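Local coordinates for ABC transporter, substrate-binding protein (Streptococcus pneumoniae, PDB 5G5Y) that binds short- and long-chain fructooligosaccharides, preferring tetrasaccharides and larger, as the solute-binding part of the FusABC-MsmK ABC importer, at residues H260-G265 with E280-L285. Sequence-based numbering, arbitrary orientation.
With ZN (zinc ion), chain G.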
# COMPACT_ATOMS: atom_id res chain seq x y z
N HIS A 260 12.38 -20.33 -0.28
CA HIS A 260 13.82 -20.34 -0.67
C HIS A 260 14.24 -21.73 -1.17
O HIS A 260 14.98 -21.85 -2.15
CB HIS A 260 14.67 -19.91 0.54
CG HIS A 260 16.14 -19.85 0.26
ND1 HIS A 260 17.08 -20.20 1.21
CD2 HIS A 260 16.84 -19.48 -0.84
CE1 HIS A 260 18.29 -20.04 0.70
NE2 HIS A 260 18.17 -19.62 -0.54
N ASP A 261 13.68 -22.78 -0.55
CA ASP A 261 13.92 -24.17 -0.98
C ASP A 261 12.97 -24.69 -2.05
O ASP A 261 12.99 -25.87 -2.36
CB ASP A 261 13.94 -25.10 0.25
CG ASP A 261 14.98 -24.69 1.28
OD1 ASP A 261 16.05 -24.17 0.87
OD2 ASP A 261 14.75 -24.85 2.51
N GLN A 262 12.18 -23.79 -2.64
CA GLN A 262 11.28 -24.08 -3.75
C GLN A 262 10.34 -25.26 -3.48
O GLN A 262 10.14 -26.13 -4.32
CB GLN A 262 12.06 -24.25 -5.06
CG GLN A 262 13.00 -23.06 -5.33
CD GLN A 262 13.40 -22.89 -6.79
OE1 GLN A 262 12.99 -23.64 -7.66
NE2 GLN A 262 14.20 -21.86 -7.06
N LYS A 263 9.76 -25.26 -2.29
CA LYS A 263 8.82 -26.32 -1.89
C LYS A 263 7.37 -26.07 -2.31
O LYS A 263 6.52 -26.98 -2.24
CB LYS A 263 8.91 -26.53 -0.39
CG LYS A 263 10.26 -27.09 0.10
CD LYS A 263 10.40 -28.57 -0.24
CE LYS A 263 11.80 -29.13 0.03
NZ LYS A 263 12.28 -28.76 1.39
N PHE A 264 7.09 -24.85 -2.78
CA PHE A 264 5.72 -24.43 -3.05
C PHE A 264 5.33 -24.69 -4.51
O PHE A 264 6.13 -24.46 -5.43
CB PHE A 264 5.54 -22.94 -2.76
CG PHE A 264 5.68 -22.54 -1.32
CD1 PHE A 264 5.29 -23.35 -0.27
CD2 PHE A 264 6.14 -21.26 -1.03
CE1 PHE A 264 5.36 -22.90 1.03
CE2 PHE A 264 6.23 -20.80 0.26
CZ PHE A 264 5.84 -21.63 1.30
N GLY A 265 4.11 -25.19 -4.71
CA GLY A 265 3.55 -25.29 -6.03
C GLY A 265 2.95 -23.96 -6.48
O GLY A 265 3.27 -23.45 -7.55
N GLU A 280 13.55 -18.06 -12.90
CA GLU A 280 12.46 -18.33 -13.79
C GLU A 280 11.67 -19.60 -13.41
O GLU A 280 10.77 -19.98 -14.13
CB GLU A 280 13.00 -18.44 -15.22
CG GLU A 280 13.86 -17.25 -15.67
CD GLU A 280 13.15 -15.90 -15.57
OE1 GLU A 280 11.92 -15.83 -15.85
OE2 GLU A 280 13.82 -14.90 -15.23
N SER A 281 11.97 -20.22 -12.28
CA SER A 281 11.20 -21.41 -11.85
C SER A 281 9.74 -21.07 -11.51
O SER A 281 8.88 -21.94 -11.66
CB SER A 281 11.85 -22.07 -10.63
OG SER A 281 13.19 -22.40 -10.91
N TYR A 282 9.48 -19.82 -11.06
CA TYR A 282 8.14 -19.33 -10.72
C TYR A 282 7.70 -18.18 -11.63
O TYR A 282 8.54 -17.34 -12.05
CB TYR A 282 8.11 -18.87 -9.26
CG TYR A 282 8.17 -20.01 -8.30
CD1 TYR A 282 9.40 -20.51 -7.88
CD2 TYR A 282 7.01 -20.61 -7.82
CE1 TYR A 282 9.46 -21.59 -7.01
CE2 TYR A 282 7.06 -21.68 -6.93
CZ TYR A 282 8.29 -22.17 -6.53
OH TYR A 282 8.37 -23.25 -5.65
N ASP A 283 6.41 -18.17 -11.95
CA ASP A 283 5.83 -17.09 -12.74
C ASP A 283 4.41 -16.82 -12.24
O ASP A 283 3.91 -17.54 -11.38
CB ASP A 283 5.79 -17.49 -14.21
CG ASP A 283 5.94 -16.29 -15.15
OD1 ASP A 283 5.77 -15.13 -14.74
OD2 ASP A 283 6.23 -16.53 -16.33
N VAL A 284 3.79 -15.79 -12.80
CA VAL A 284 2.43 -15.37 -12.45
C VAL A 284 1.41 -16.44 -12.84
O VAL A 284 1.43 -16.97 -13.96
CB VAL A 284 2.03 -14.05 -13.14
CG1 VAL A 284 0.66 -13.60 -12.64
CG2 VAL A 284 3.06 -12.94 -12.92
N LEU A 285 0.56 -16.80 -11.89
CA LEU A 285 -0.56 -17.67 -12.16
C LEU A 285 -1.59 -16.77 -12.85
O LEU A 285 -2.08 -15.82 -12.22
CB LEU A 285 -1.14 -18.23 -10.86
CG LEU A 285 -2.35 -19.17 -11.01
CD1 LEU A 285 -1.93 -20.45 -11.69
CD2 LEU A 285 -2.98 -19.49 -9.68
ZN ZN G . 16.60 -22.63 2.01
O HOH W 1 15.44 -21.96 3.94
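Tyr282 reaches across to the backbone of Phe264, its hydroxyl donating a 2.6 Å hydrogen bond from OH to Phe264 O. The oxygen lies at the edge of the phenol ring, in the ring plane, and the donor sits on a lone pair in the carbonyl plane with a C=O...OH angle of 136°. A tyrosine suits this place because its rigid ring is long enough to carry a single hydroxyl from strand 282-284 to the Phe264 carbonyl. Gln262 CB lies 3.9 Å from Tyr282 OH, and the glutamine chain passes obliquely by CE1 of the ring, its amide plane turned 75° from the ring plane. The chain is extended beyond CG (chi2 -158°), which carries CD out toward Ser281. Gln262 OE1 comes to 3.5 Å from Ser281 CB, a van der Waals approach. Ser281 OG has its hydrogen-bond partner elsewhere, in Asp144.

The backbone of Gln262 has a separate task. With positive phi, it is the C-prime residue of a Schellman motif closing helix 252-260, from which the chain passes into strand 264-269. That strand and 282-284 belong to one mixed four-stranded sheet but are not neighbours in it: strand 138-142 runs between them, bonded through Asn142 to Gly265 and through Ile141 to Asp283. The tyrosine joins the starts of the two strands past Asn142, at the end of strand 138-142.

Farther out, Tyr267 meets the Tyr282 ring edge-to-face, and the Phe264 ring packs against Tyr255 and Tyr267. At the helix end, a zinc ion is bound closely by Asp261 OD1, at 2.0 Å. His260 ND1 adds a long bond of 2.6 Å to the same zinc, and a water is also bound; carboxylate and imidazole are both common zinc ligands.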